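Local coordinates for protein peptidoglycan N-acetylglucosamine deacetylase (Bacillus cereus, PDB 5N1P) that removes acetyl groups from the N-acetylglucosamine residues of peptidoglycan, acting as a metal-dependent hydrolase of the polysaccharide deacetylase family, at residues N21-H26 and A175-L180; D44-E49 and G83-I88; E73-M78 and N112-G117; L95-Y100 and V159-D164; D127-R132 and A146-T151. All coordinates share one frame; numbering follows the deposited sequence.

Interaction 1 (N21-H26 and A175-L180); sequences NTLKQH and AILKGL
The segments 21-26 and 175-180 come nearest at His26 and Leu177, whose CA atoms lie 7.8 Å apart where helix 16-25 runs out beside helix 167-182. Leu177 carries its side of the contact on one methyl group. Its CD1 sits over a face of the His26 imidazole, 4.1 Å from the ring centroid and 29° off the ring normal, a CH-pi contact, and the same CD1 brushes Leu23 CD2 at 4.4 Å. Both helices flank the parallel sheet of the NodB-type fold: beyond the histidine, Leu177 packs on Leu6 of strand 2-9 and Phe187 of strand 185-187. The imidazole is held by the last turn of the helix it follows. With chi1 at -65°, the ring lies beside its backbone N and turns its ND1 edge back to the preceding turn, where ND1 donates to Thr22 O at 2.9 Å in a nearly straight bond (174°) within the ring plane. The backbone O of His26, just past the end of helix 16-25, accepts from Lys181 NZ of helix 167-182.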
# COMPACT_ATOMS: atom_id res chain seq x y z
N ASN A 21 -11.14 -6.93 -9.27
CA ASN A 21 -12.01 -8.06 -9.59
C ASN A 21 -11.49 -9.34 -8.95
O ASN A 21 -12.26 -10.14 -8.42
CB ASN A 21 -12.15 -8.22 -11.10
CG ASN A 21 -12.88 -7.04 -11.74
OD1 ASN A 21 -13.66 -6.35 -11.08
ND2 ASN A 21 -12.63 -6.81 -13.02
N THR A 22 -10.18 -9.51 -8.96
CA THR A 22 -9.56 -10.68 -8.35
C THR A 22 -9.79 -10.70 -6.84
O THR A 22 -10.15 -11.73 -6.27
CB THR A 22 -8.04 -10.73 -8.66
OG1 THR A 22 -7.87 -10.88 -10.08
CG2 THR A 22 -7.37 -11.89 -7.94
N LEU A 23 -9.61 -9.55 -6.20
CA LEU A 23 -9.84 -9.44 -4.76
C LEU A 23 -11.30 -9.76 -4.40
O LEU A 23 -11.57 -10.49 -3.45
CB LEU A 23 -9.46 -8.04 -4.27
CG LEU A 23 -7.95 -7.75 -4.34
CD1 LEU A 23 -7.66 -6.27 -4.11
CD2 LEU A 23 -7.20 -8.63 -3.34
N LYS A 24 -12.23 -9.23 -5.19
CA LYS A 24 -13.65 -9.47 -4.96
C LYS A 24 -14.02 -10.94 -5.12
O LYS A 24 -14.81 -11.47 -4.33
CB LYS A 24 -14.50 -8.61 -5.91
CG LYS A 24 -16.00 -8.74 -5.67
CD LYS A 24 -16.79 -7.93 -6.68
CE LYS A 24 -16.53 -6.44 -6.53
NZ LYS A 24 -17.42 -5.64 -7.42
N GLN A 25 -13.45 -11.59 -6.12
CA GLN A 25 -13.72 -13.01 -6.39
C GLN A 25 -13.22 -13.93 -5.27
O GLN A 25 -13.68 -15.06 -5.13
CB GLN A 25 -13.08 -13.42 -7.72
CG GLN A 25 -13.84 -12.89 -8.94
CD GLN A 25 -13.01 -12.88 -10.21
OE1 GLN A 25 -11.90 -13.41 -10.24
NE2 GLN A 25 -13.55 -12.28 -11.27
N HIS A 26 -12.29 -13.42 -4.46
CA HIS A 26 -11.79 -14.17 -3.30
C HIS A 26 -12.23 -13.54 -1.98
O HIS A 26 -11.74 -13.92 -0.92
CB HIS A 26 -10.27 -14.28 -3.32
CG HIS A 26 -9.72 -15.06 -4.48
ND1 HIS A 26 -9.52 -14.51 -5.72
CD2 HIS A 26 -9.32 -16.35 -4.57
CE1 HIS A 26 -9.03 -15.42 -6.54
NE2 HIS A 26 -8.90 -16.55 -5.86
N ALA A 175 -2.35 -16.67 -6.33
CA ALA A 175 -1.51 -17.66 -5.64
C ALA A 175 -1.13 -17.22 -4.22
O ALA A 175 -0.95 -18.05 -3.33
CB ALA A 175 -0.26 -17.95 -6.44
N ILE A 176 -1.00 -15.91 -4.03
CA ILE A 176 -0.70 -15.38 -2.71
C ILE A 176 -1.90 -15.58 -1.79
O ILE A 176 -1.75 -15.99 -0.64
CB ILE A 176 -0.34 -13.88 -2.77
CG1 ILE A 176 1.03 -13.68 -3.40
CG2 ILE A 176 -0.37 -13.26 -1.37
CD1 ILE A 176 1.33 -12.24 -3.75
N LEU A 177 -3.09 -15.28 -2.31
CA LEU A 177 -4.32 -15.43 -1.53
C LEU A 177 -4.50 -16.89 -1.11
O LEU A 177 -4.71 -17.18 0.07
CB LEU A 177 -5.53 -14.94 -2.33
CG LEU A 177 -5.56 -13.43 -2.58
CD1 LEU A 177 -6.70 -13.04 -3.52
CD2 LEU A 177 -5.70 -12.67 -1.28
N LYS A 178 -4.39 -17.80 -2.07
CA LYS A 178 -4.51 -19.23 -1.80
C LYS A 178 -3.47 -19.70 -0.78
O LYS A 178 -3.80 -20.39 0.19
CB LYS A 178 -4.36 -20.02 -3.10
CG LYS A 178 -4.53 -21.52 -2.93
CD LYS A 178 -4.36 -22.24 -4.25
CE LYS A 178 -4.74 -23.71 -4.12
NZ LYS A 178 -4.52 -24.45 -5.40
N GLY A 179 -2.22 -19.33 -1.01
CA GLY A 179 -1.14 -19.74 -0.14
C GLY A 179 -1.28 -19.25 1.29
O GLY A 179 -0.91 -19.95 2.23
N LEU A 180 -1.81 -18.04 1.47
CA LEU A 180 -1.96 -17.51 2.82
C LEU A 180 -3.22 -17.99 3.52
O LEU A 180 -3.23 -18.15 4.75
CB LEU A 180 -1.92 -15.98 2.80
CG LEU A 180 -0.59 -15.40 2.30
CD1 LEU A 180 -0.63 -13.88 2.29
CD2 LEU A 180 0.56 -15.90 3.15

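Interaction 2 (D44-E49 and G83-I88); sequences DLVKRE and GLIANI
Lys47 crosses over one methyl of Ile88 where helices 43-51 and 74-89 meet at -75°, their local axes 9.9 Å apart. Lys47 CB is 4.1 Å from Ile88 CG2. From there the chain runs outward with CG anti to the backbone N, then bends at its third torsion (-65°), which brings CE back over the same methyl; Lys47 CE and Ile88 CG2 are also 4.1 Å apart. CB and CE thus both rest on one branch of the isoleucine, while NZ passes beyond it to a water at 2.6 Å. The same water lies unusually close to Ile88 O, so a bridge to the other helix is likely but of doubtful geometry. The second branch of Ile88 serves Val46: its CD1 meets the valine at about a right angle, 4.0 Å from Val46 CB and nearly as close to both methyls. Deeper in, Val46 CG1 approaches Ile85 CG2 at 4.4 Å. Val39 of helix 36-41 touches both Val46 and Ile88, and Leu34 of strand 31-34 lies against Val46, making this a meeting of outer helices around the parallel sheet of the polysaccharide deacetylase fold.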
# COMPACT_ATOMS: atom_id res chain seq x y z
N ASP A 44 -12.22 7.23 -11.14
CA ASP A 44 -13.20 6.16 -11.02
C ASP A 44 -12.61 4.95 -10.31
O ASP A 44 -13.31 4.22 -9.63
CB ASP A 44 -13.74 5.76 -12.39
CG ASP A 44 -14.74 6.77 -12.95
OD1 ASP A 44 -15.17 7.67 -12.19
OD2 ASP A 44 -15.11 6.65 -14.14
N LEU A 45 -11.30 4.73 -10.48
CA LEU A 45 -10.68 3.58 -9.81
C LEU A 45 -10.51 3.86 -8.32
O LEU A 45 -10.60 2.95 -7.49
CB LEU A 45 -9.33 3.25 -10.45
CG LEU A 45 -9.46 2.60 -11.83
CD1 LEU A 45 -8.09 2.42 -12.47
CD2 LEU A 45 -10.18 1.26 -11.71
N VAL A 46 -10.22 5.11 -7.99
CA VAL A 46 -10.15 5.50 -6.59
C VAL A 46 -11.50 5.25 -5.92
O VAL A 46 -11.57 4.70 -4.83
CB VAL A 46 -9.76 6.99 -6.43
CG1 VAL A 46 -9.74 7.37 -4.96
CG2 VAL A 46 -8.42 7.29 -7.10
N LYS A 47 -12.56 5.65 -6.61
CA LYS A 47 -13.92 5.46 -6.08
C LYS A 47 -14.21 3.98 -5.88
O LYS A 47 -14.73 3.56 -4.84
CB LYS A 47 -14.95 6.06 -7.03
CG LYS A 47 -16.35 6.05 -6.47
CD LYS A 47 -17.31 6.82 -7.37
CE LYS A 47 -16.94 8.29 -7.41
NZ LYS A 47 -18.13 9.18 -7.21
N ARG A 48 -13.84 3.18 -6.86
CA ARG A 48 -14.11 1.77 -6.80
C ARG A 48 -13.32 1.07 -5.67
O ARG A 48 -13.85 0.21 -4.96
CB ARG A 48 -13.82 1.14 -8.16
CG ARG A 48 -14.53 -0.14 -8.34
CD ARG A 48 -14.14 -0.85 -9.61
NE ARG A 48 -14.22 -2.25 -9.29
CZ ARG A 48 -13.71 -3.23 -10.01
NH1 ARG A 48 -13.11 -2.97 -11.16
NH2 ARG A 48 -13.82 -4.47 -9.57
N GLU A 49 -12.05 1.44 -5.51
CA GLU A 49 -11.24 0.88 -4.41
C GLU A 49 -11.94 1.09 -3.08
O GLU A 49 -12.12 0.14 -2.31
CB GLU A 49 -9.85 1.53 -4.39
CG GLU A 49 -8.94 1.00 -5.50
CD GLU A 49 -7.62 1.75 -5.63
OE1 GLU A 49 -7.32 2.62 -4.79
OE2 GLU A 49 -6.90 1.45 -6.61
N GLY A 83 -6.21 15.58 -0.00
CA GLY A 83 -7.29 16.43 -0.51
C GLY A 83 -7.83 15.93 -1.84
O GLY A 83 -9.03 15.98 -2.08
N LEU A 84 -6.94 15.46 -2.72
CA LEU A 84 -7.36 14.91 -4.01
C LEU A 84 -8.25 13.68 -3.82
O LEU A 84 -9.27 13.53 -4.50
CB LEU A 84 -6.14 14.54 -4.85
CG LEU A 84 -5.32 15.72 -5.36
CD1 LEU A 84 -4.05 15.21 -6.07
CD2 LEU A 84 -6.15 16.58 -6.30
N ILE A 85 -7.85 12.81 -2.91
CA ILE A 85 -8.65 11.63 -2.62
C ILE A 85 -10.00 12.03 -2.01
O ILE A 85 -11.05 11.51 -2.42
CB ILE A 85 -7.87 10.68 -1.70
CG1 ILE A 85 -6.68 10.10 -2.47
CG2 ILE A 85 -8.77 9.54 -1.21
CD1 ILE A 85 -5.65 9.42 -1.59
N ALA A 86 -9.98 12.97 -1.06
CA ALA A 86 -11.20 13.40 -0.38
C ALA A 86 -12.20 14.01 -1.35
O ALA A 86 -13.41 13.91 -1.14
CB ALA A 86 -10.86 14.39 0.72
N ASN A 87 -11.70 14.65 -2.40
CA ASN A 87 -12.57 15.25 -3.42
C ASN A 87 -13.44 14.21 -4.11
O ASN A 87 -14.53 14.51 -4.59
CB ASN A 87 -11.74 15.99 -4.47
CG ASN A 87 -11.14 17.27 -3.95
OD1 ASN A 87 -11.69 17.91 -3.05
ND2 ASN A 87 -10.01 17.68 -4.53
N ILE A 88 -12.92 12.99 -4.17
CA ILE A 88 -13.60 11.90 -4.85
C ILE A 88 -14.48 11.11 -3.89
O ILE A 88 -15.66 10.90 -4.17
CB ILE A 88 -12.59 10.94 -5.51
CG1 ILE A 88 -11.70 11.70 -6.49
CG2 ILE A 88 -13.32 9.78 -6.20
CD1 ILE A 88 -10.51 10.88 -6.98
O HOH W 1 -17.38 11.34 -5.90

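Interaction 3 (E73-M78 and N112-G117); sequences EYVNEM and NKVVEG
Tyr74 OH is hydrogen-bonded to Thr96 OG1 of strand 95-96, which also bonds Lys120 O, and this fixes the hydroxyl end of the ring that meets Val114. Tyr74 CE1 stands 3.9 Å from Val114 CG2, the methyl approaching the ring obliquely, while Met78 CG lies 3.8 Å above one face, offset toward the rim. A chi1 of -173° swings the phenol away from its backbone N to place it there. Where helix 74-89 begins, Asn76 ND2 donates to Glu73 OE1 at 2.9 Å. Val75 presses in beside the tyrosine: its CG2 fits between Lys113 and Val114, 3.7 Å from both Lys113 CB and Val114 N, and reaches Val114 CG2 at 3.9 Å. Helices 74-89 and 108-116 run at 34° to each other here, 9.9 Å between local axes, and cover the small parallel pair of strands 95-96 and 120-121, with Val121 touching both Tyr74 and Val114. Of the Lys113 side chain only CB takes part, the rest extending off the contact.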
# COMPACT_ATOMS: atom_id res chain seq x y z
N GLU A 73 9.40 17.95 2.36
CA GLU A 73 8.04 18.18 1.85
C GLU A 73 7.05 17.04 2.11
O GLU A 73 5.91 17.11 1.66
CB GLU A 73 8.07 18.45 0.34
CG GLU A 73 8.78 19.74 -0.04
CD GLU A 73 8.07 20.97 0.48
OE1 GLU A 73 6.82 20.93 0.61
OE2 GLU A 73 8.75 21.98 0.77
N TYR A 74 7.48 16.00 2.84
CA TYR A 74 6.66 14.81 3.05
C TYR A 74 5.23 15.12 3.48
O TYR A 74 4.27 14.68 2.85
CB TYR A 74 7.30 13.89 4.10
CG TYR A 74 6.60 12.55 4.25
CD1 TYR A 74 5.58 12.37 5.18
CD2 TYR A 74 6.96 11.48 3.45
CE1 TYR A 74 4.93 11.13 5.31
CE2 TYR A 74 6.34 10.25 3.57
CZ TYR A 74 5.34 10.08 4.50
OH TYR A 74 4.72 8.85 4.61
N VAL A 75 5.09 15.89 4.56
CA VAL A 75 3.75 16.11 5.08
C VAL A 75 2.94 16.99 4.13
O VAL A 75 1.75 16.72 3.90
CB VAL A 75 3.77 16.71 6.49
CG1 VAL A 75 2.35 16.95 6.98
CG2 VAL A 75 4.49 15.75 7.44
N ASN A 76 3.57 18.00 3.53
CA ASN A 76 2.86 18.83 2.56
C ASN A 76 2.32 18.00 1.39
O ASN A 76 1.17 18.17 0.98
CB ASN A 76 3.78 19.95 2.03
CG ASN A 76 4.13 20.96 3.09
OD1 ASN A 76 3.36 21.16 4.04
ND2 ASN A 76 5.28 21.62 2.94
N GLU A 77 3.14 17.09 0.86
CA GLU A 77 2.69 16.26 -0.25
C GLU A 77 1.58 15.32 0.16
O GLU A 77 0.65 15.09 -0.60
CB GLU A 77 3.84 15.44 -0.83
CG GLU A 77 4.84 16.29 -1.60
CD GLU A 77 5.63 15.48 -2.62
OE1 GLU A 77 5.16 14.39 -3.01
OE2 GLU A 77 6.71 15.94 -3.04
N MET A 78 1.70 14.74 1.35
CA MET A 78 0.67 13.81 1.79
C MET A 78 -0.67 14.53 2.00
O MET A 78 -1.71 13.98 1.68
CB MET A 78 1.09 13.08 3.05
CG MET A 78 2.26 12.11 2.81
SD MET A 78 1.89 10.89 1.54
CE MET A 78 3.42 9.98 1.50
N ASN A 112 7.73 14.03 13.79
CA ASN A 112 6.91 14.96 14.58
C ASN A 112 5.88 15.68 13.72
O ASN A 112 4.72 15.82 14.12
CB ASN A 112 7.79 15.98 15.30
CG ASN A 112 8.51 15.38 16.48
OD1 ASN A 112 8.09 14.36 17.01
ND2 ASN A 112 9.60 16.02 16.90
N LYS A 113 6.29 16.12 12.54
CA LYS A 113 5.37 16.80 11.63
C LYS A 113 4.24 15.88 11.19
O LYS A 113 3.09 16.30 11.06
CB LYS A 113 6.12 17.34 10.41
CG LYS A 113 7.06 18.49 10.70
CD LYS A 113 7.47 19.20 9.42
CE LYS A 113 8.34 20.42 9.72
NZ LYS A 113 7.66 21.35 10.67
N VAL A 114 4.57 14.61 10.98
CA VAL A 114 3.56 13.61 10.62
C VAL A 114 2.51 13.50 11.72
O VAL A 114 1.30 13.59 11.45
CB VAL A 114 4.22 12.22 10.38
CG1 VAL A 114 3.19 11.09 10.41
CG2 VAL A 114 4.98 12.23 9.07
N VAL A 115 2.98 13.33 12.96
CA VAL A 115 2.09 13.17 14.10
C VAL A 115 1.24 14.43 14.28
O VAL A 115 0.02 14.35 14.46
CB VAL A 115 2.88 12.86 15.39
CG1 VAL A 115 1.96 12.82 16.60
CG2 VAL A 115 3.64 11.54 15.24
N GLU A 116 1.89 15.58 14.18
CA GLU A 116 1.22 16.87 14.38
C GLU A 116 0.17 17.14 13.29
O GLU A 116 -0.80 17.85 13.52
CB GLU A 116 2.24 18.01 14.44
CG GLU A 116 3.05 18.03 15.73
CD GLU A 116 4.43 18.69 15.58
OE1 GLU A 116 4.70 19.31 14.53
OE2 GLU A 116 5.25 18.55 16.52
N GLY A 117 0.39 16.56 12.12
CA GLY A 117 -0.53 16.72 11.01
C GLY A 117 -1.68 15.72 11.02
O GLY A 117 -2.55 15.78 10.16

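Interaction 4 (L95-Y100 and V159-D164); sequences LTRPPY and VILMHD. With 8GK (~{N}-oxidanylnaphthalene-1-carboxamide), chain E.
Arg97 sets its guanidinium against two side chains of strand 157-163: NH1 lies 3.4 Å from Leu161 CD1, approached obliquely, and NH2 lies 3.7 Å from Val159 CG1, which sits at the edge near the guanidinium plane. The chain reaches across by folding at chi2 (77°) and chi3 (50°). Its nitrogens are well occupied: NE donates to Trp122 O, while NH1 bonds Thr7 OG1 and forms a salt bridge with Asp9, the inferred proton acceptor. The backbone O of Arg97 accepts from His59 ND1 and so helps orient a zinc ligand. Farther along both segments lies the bound hydroxamate 8GK. Tyr100 N donates to its carbonyl O12 at 3.0 Å, close to straight (168°), and Tyr100 CE1 comes within 3.3 Å of naphthalene carbon C10, the ring meeting it obliquely. From the other segment, His163 NE2 comes to 2.8 Å of O14, which lies at the imidazole edge near its plane. The inhibitor's polar head is therefore flanked by a backbone N-H and by the residue inferred to be the proton donor, beside the zinc site of Asp10, His59 and His63, as expected of a CE4 deacetylase active site.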
# COMPACT_ATOMS: atom_id res chain seq x y z
N LEU A 95 -3.73 7.45 6.71
CA LEU A 95 -2.55 6.59 6.58
C LEU A 95 -1.73 6.91 5.33
O LEU A 95 -2.26 7.01 4.22
CB LEU A 95 -2.96 5.12 6.57
CG LEU A 95 -1.79 4.12 6.63
CD1 LEU A 95 -1.03 4.24 7.95
CD2 LEU A 95 -2.35 2.71 6.41
N THR A 96 -0.43 7.07 5.53
CA THR A 96 0.51 7.31 4.45
C THR A 96 1.51 6.15 4.38
O THR A 96 1.78 5.49 5.37
CB THR A 96 1.29 8.63 4.65
OG1 THR A 96 2.22 8.48 5.74
CG2 THR A 96 0.34 9.76 4.96
N ARG A 97 2.00 5.91 3.17
CA ARG A 97 3.07 4.94 2.92
C ARG A 97 4.23 5.72 2.31
O ARG A 97 4.08 6.32 1.25
CB ARG A 97 2.55 3.83 2.00
CG ARG A 97 3.55 3.06 1.14
CD ARG A 97 4.35 2.01 1.90
NE ARG A 97 3.64 1.06 2.74
CZ ARG A 97 3.05 -0.06 2.32
NH1 ARG A 97 2.97 -0.34 1.02
NH2 ARG A 97 2.49 -0.89 3.20
N PRO A 98 5.38 5.76 2.99
CA PRO A 98 6.48 6.58 2.46
C PRO A 98 7.09 5.99 1.20
O PRO A 98 7.46 4.81 1.19
CB PRO A 98 7.53 6.58 3.58
CG PRO A 98 6.83 6.06 4.80
CD PRO A 98 5.70 5.18 4.32
N PRO A 99 7.22 6.80 0.15
CA PRO A 99 8.05 6.33 -0.95
C PRO A 99 9.45 5.96 -0.44
O PRO A 99 10.04 6.71 0.34
CB PRO A 99 8.09 7.54 -1.88
CG PRO A 99 6.77 8.22 -1.66
CD PRO A 99 6.51 8.05 -0.18
N TYR A 100 9.96 4.81 -0.87
CA TYR A 100 11.27 4.28 -0.48
C TYR A 100 11.32 3.86 0.99
O TYR A 100 12.40 3.52 1.51
CB TYR A 100 12.39 5.29 -0.79
CG TYR A 100 12.29 5.80 -2.20
CD1 TYR A 100 12.62 4.99 -3.29
CD2 TYR A 100 11.80 7.07 -2.46
CE1 TYR A 100 12.48 5.45 -4.59
CE2 TYR A 100 11.66 7.53 -3.76
CZ TYR A 100 12.00 6.72 -4.81
OH TYR A 100 11.83 7.19 -6.10
N VAL A 159 2.28 -7.33 6.77
CA VAL A 159 1.92 -6.26 5.84
C VAL A 159 2.77 -6.44 4.60
O VAL A 159 3.99 -6.37 4.67
CB VAL A 159 2.14 -4.87 6.46
CG1 VAL A 159 1.83 -3.77 5.44
CG2 VAL A 159 1.30 -4.73 7.72
N ILE A 160 2.12 -6.69 3.47
CA ILE A 160 2.82 -7.13 2.27
C ILE A 160 2.92 -6.01 1.23
O ILE A 160 1.90 -5.46 0.81
CB ILE A 160 2.11 -8.34 1.65
CG1 ILE A 160 2.05 -9.48 2.67
CG2 ILE A 160 2.83 -8.76 0.38
CD1 ILE A 160 0.95 -10.47 2.38
N LEU A 161 4.14 -5.70 0.81
CA LEU A 161 4.39 -4.66 -0.18
C LEU A 161 4.33 -5.19 -1.60
O LEU A 161 5.14 -6.05 -1.99
CB LEU A 161 5.76 -4.00 0.05
CG LEU A 161 6.19 -3.01 -1.05
CD1 LEU A 161 5.29 -1.77 -1.09
CD2 LEU A 161 7.66 -2.61 -0.89
N MET A 162 3.37 -4.68 -2.36
CA MET A 162 3.25 -4.96 -3.78
C MET A 162 2.93 -3.67 -4.53
O MET A 162 2.68 -2.62 -3.92
CB MET A 162 2.18 -6.02 -4.06
CG MET A 162 2.49 -7.32 -3.37
SD MET A 162 1.29 -8.60 -3.70
CE MET A 162 1.70 -8.98 -5.40
N HIS A 163 2.93 -3.74 -5.85
CA HIS A 163 2.68 -2.58 -6.69
C HIS A 163 1.70 -2.95 -7.78
O HIS A 163 2.02 -3.78 -8.63
CB HIS A 163 4.00 -2.05 -7.30
CG HIS A 163 5.03 -1.68 -6.27
ND1 HIS A 163 5.86 -2.60 -5.67
CD2 HIS A 163 5.36 -0.48 -5.74
CE1 HIS A 163 6.65 -1.98 -4.81
NE2 HIS A 163 6.37 -0.69 -4.83
N ASP A 164 0.50 -2.36 -7.77
CA ASP A 164 -0.51 -2.79 -8.73
C ASP A 164 -0.30 -2.18 -10.12
O ASP A 164 -1.07 -2.47 -11.03
CB ASP A 164 -1.94 -2.51 -8.22
CG ASP A 164 -2.19 -1.04 -7.90
OD1 ASP A 164 -1.30 -0.40 -7.31
OD2 ASP A 164 -3.30 -0.54 -8.21
C1 8GK E . 8.14 2.27 -2.62
C2 8GK E . 9.52 1.77 -2.38
C3 8GK E . 10.46 1.92 -3.39
C4 8GK E . 11.76 1.47 -3.19
C5 8GK E . 12.13 0.89 -1.98
C6 8GK E . 11.19 0.75 -0.97
C7 8GK E . 9.88 1.19 -1.17
C8 8GK E . 12.69 1.62 -4.21
C9 8GK E . 12.33 2.21 -5.43
C10 8GK E . 11.03 2.64 -5.63
C11 8GK E . 10.10 2.50 -4.60
O12 8GK E . 8.01 3.48 -2.71
N13 8GK E . 7.10 1.45 -2.77
O14 8GK E . 6.09 1.85 -3.64

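Interaction 5 (D127-R132 and A146-T151); sequences DSLDWR and AQNVLT
The amide of Asn148 has Ser128 O in its plane at the ND2 edge, 3.1 Å away, in a nearly straight bond (168°) that reaches the carbonyl from 37° above its plane. Leu129 CB lies 3.7 Å from the same ND2, the two side chains crossing at about a right angle, and Leu129 CD1 covers one face of the Arg132 guanidinium, 3.7 Å above its centre. Arg132 CG in turn sits over the centre of one face of the Trp131 ring. Beside this bond, Ser128 CB packs on Val149 CG2 at 3.8 Å. The loop 127-132 is shaped from within by an Asx turn, Leu129 N donating to Asp127 OD1 at 2.8 Å, followed by an ST turn from Asp130 N to Ser128 OG. Ser128 OG also bonds Leu161 O. Asn148 ND2 thus joins helix 138-152 to Ser128 O and to Tyr133 OH just beyond, while Asp130 OD1, hydrogen-bonded to His163 ND1, links the loop to the inferred proton donor.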
# COMPACT_ATOMS: atom_id res chain seq x y z
N ASP A 127 8.42 -7.78 1.83
CA ASP A 127 8.65 -7.17 0.52
C ASP A 127 8.56 -8.26 -0.55
O ASP A 127 9.34 -9.21 -0.55
CB ASP A 127 10.01 -6.46 0.51
CG ASP A 127 10.37 -5.87 -0.85
OD1 ASP A 127 9.56 -5.91 -1.79
OD2 ASP A 127 11.49 -5.33 -0.95
N SER A 128 7.60 -8.12 -1.47
CA SER A 128 7.38 -9.13 -2.50
C SER A 128 8.51 -9.18 -3.53
O SER A 128 8.58 -10.12 -4.32
CB SER A 128 6.06 -8.86 -3.22
OG SER A 128 6.16 -7.68 -4.00
N LEU A 129 9.35 -8.14 -3.54
CA LEU A 129 10.42 -8.02 -4.54
C LEU A 129 9.89 -8.03 -5.96
O LEU A 129 10.60 -8.39 -6.90
CB LEU A 129 11.45 -9.15 -4.37
CG LEU A 129 12.16 -9.17 -3.02
CD1 LEU A 129 13.05 -10.41 -2.91
CD2 LEU A 129 12.98 -7.90 -2.83
N ASP A 130 8.64 -7.60 -6.14
CA ASP A 130 8.00 -7.72 -7.45
C ASP A 130 8.76 -6.94 -8.54
O ASP A 130 8.75 -7.34 -9.70
CB ASP A 130 6.52 -7.31 -7.37
CG ASP A 130 6.30 -5.91 -6.82
OD1 ASP A 130 7.23 -5.29 -6.27
OD2 ASP A 130 5.14 -5.46 -6.92
N TRP A 131 9.46 -5.88 -8.15
CA TRP A 131 10.25 -5.10 -9.09
C TRP A 131 11.41 -5.88 -9.72
O TRP A 131 11.90 -5.52 -10.79
CB TRP A 131 10.81 -3.84 -8.41
CG TRP A 131 11.80 -4.14 -7.32
CD1 TRP A 131 11.50 -4.33 -5.99
CD2 TRP A 131 13.23 -4.25 -7.43
NE1 TRP A 131 12.65 -4.58 -5.29
CE2 TRP A 131 13.72 -4.52 -6.14
CE3 TRP A 131 14.13 -4.16 -8.49
CZ2 TRP A 131 15.09 -4.70 -5.88
CZ3 TRP A 131 15.49 -4.32 -8.24
CH2 TRP A 131 15.95 -4.59 -6.94
N ARG A 132 11.86 -6.94 -9.05
CA ARG A 132 12.97 -7.74 -9.56
C ARG A 132 12.63 -8.41 -10.88
O ARG A 132 13.50 -8.72 -11.69
CB ARG A 132 13.38 -8.82 -8.56
CG ARG A 132 14.23 -8.34 -7.41
CD ARG A 132 14.96 -9.51 -6.81
NE ARG A 132 15.67 -9.17 -5.58
CZ ARG A 132 16.26 -10.06 -4.80
NH1 ARG A 132 16.23 -11.35 -5.12
NH2 ARG A 132 16.89 -9.67 -3.70
N ALA A 146 4.88 -14.84 -5.74
CA ALA A 146 4.05 -15.53 -4.78
C ALA A 146 4.92 -16.30 -3.77
O ALA A 146 4.67 -16.24 -2.57
CB ALA A 146 3.06 -16.45 -5.47
N GLN A 147 5.95 -16.99 -4.25
CA GLN A 147 6.79 -17.72 -3.30
C GLN A 147 7.61 -16.77 -2.43
O GLN A 147 7.92 -17.10 -1.29
CB GLN A 147 7.71 -18.73 -4.01
CG GLN A 147 8.72 -18.15 -4.96
CD GLN A 147 9.93 -19.06 -5.14
OE1 GLN A 147 10.32 -19.77 -4.21
NE2 GLN A 147 10.49 -19.08 -6.34
N ASN A 148 7.96 -15.59 -2.95
CA ASN A 148 8.67 -14.60 -2.14
C ASN A 148 7.82 -14.21 -0.94
O ASN A 148 8.30 -14.13 0.18
CB ASN A 148 9.02 -13.35 -2.94
CG ASN A 148 10.10 -13.59 -3.97
OD1 ASN A 148 10.78 -14.62 -3.97
ND2 ASN A 148 10.26 -12.63 -4.87
N VAL A 149 6.54 -13.97 -1.20
CA VAL A 149 5.60 -13.62 -0.15
C VAL A 149 5.32 -14.78 0.79
O VAL A 149 5.44 -14.64 2.01
CB VAL A 149 4.28 -13.10 -0.73
CG1 VAL A 149 3.26 -12.89 0.39
CG2 VAL A 149 4.52 -11.81 -1.48
N LEU A 150 4.95 -15.93 0.22
CA LEU A 150 4.43 -17.06 1.00
C LEU A 150 5.41 -17.59 2.03
O LEU A 150 5.01 -18.00 3.13
CB LEU A 150 4.01 -18.21 0.07
CG LEU A 150 2.78 -17.89 -0.77
CD1 LEU A 150 2.45 -19.03 -1.74
CD2 LEU A 150 1.59 -17.56 0.11
N THR A 151 6.70 -17.57 1.70
CA THR A 151 7.69 -18.12 2.62
C THR A 151 8.01 -17.14 3.75
O THR A 151 8.32 -17.55 4.86
CB THR A 151 8.99 -18.49 1.88
OG1 THR A 151 9.59 -17.31 1.34
CG2 THR A 151 8.69 -19.47 0.75

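In the fold
From the N terminus, interaction 1 opens on helix 16-25 and closes last, on helix 167-182, so its loop contains all the others. Interaction 2 opens next on helix 43-51, but before it closes on helix 74-89, interaction 3 has begun on that same helix, and the two cross. Interaction 3 ends on helix 108-116 after interaction 4 has started at strand 95-96, so these cross as well. Interaction 4 spans the centre of the chain to strand 157-163 and encloses interaction 5, a local closure between loop 127-132 and helix 138-152. Interactions 1 and 5 share a helix-helix boundary, where Leu150 meets Leu180, while Leu161 O and Ser128 OG join interactions 4 and 5.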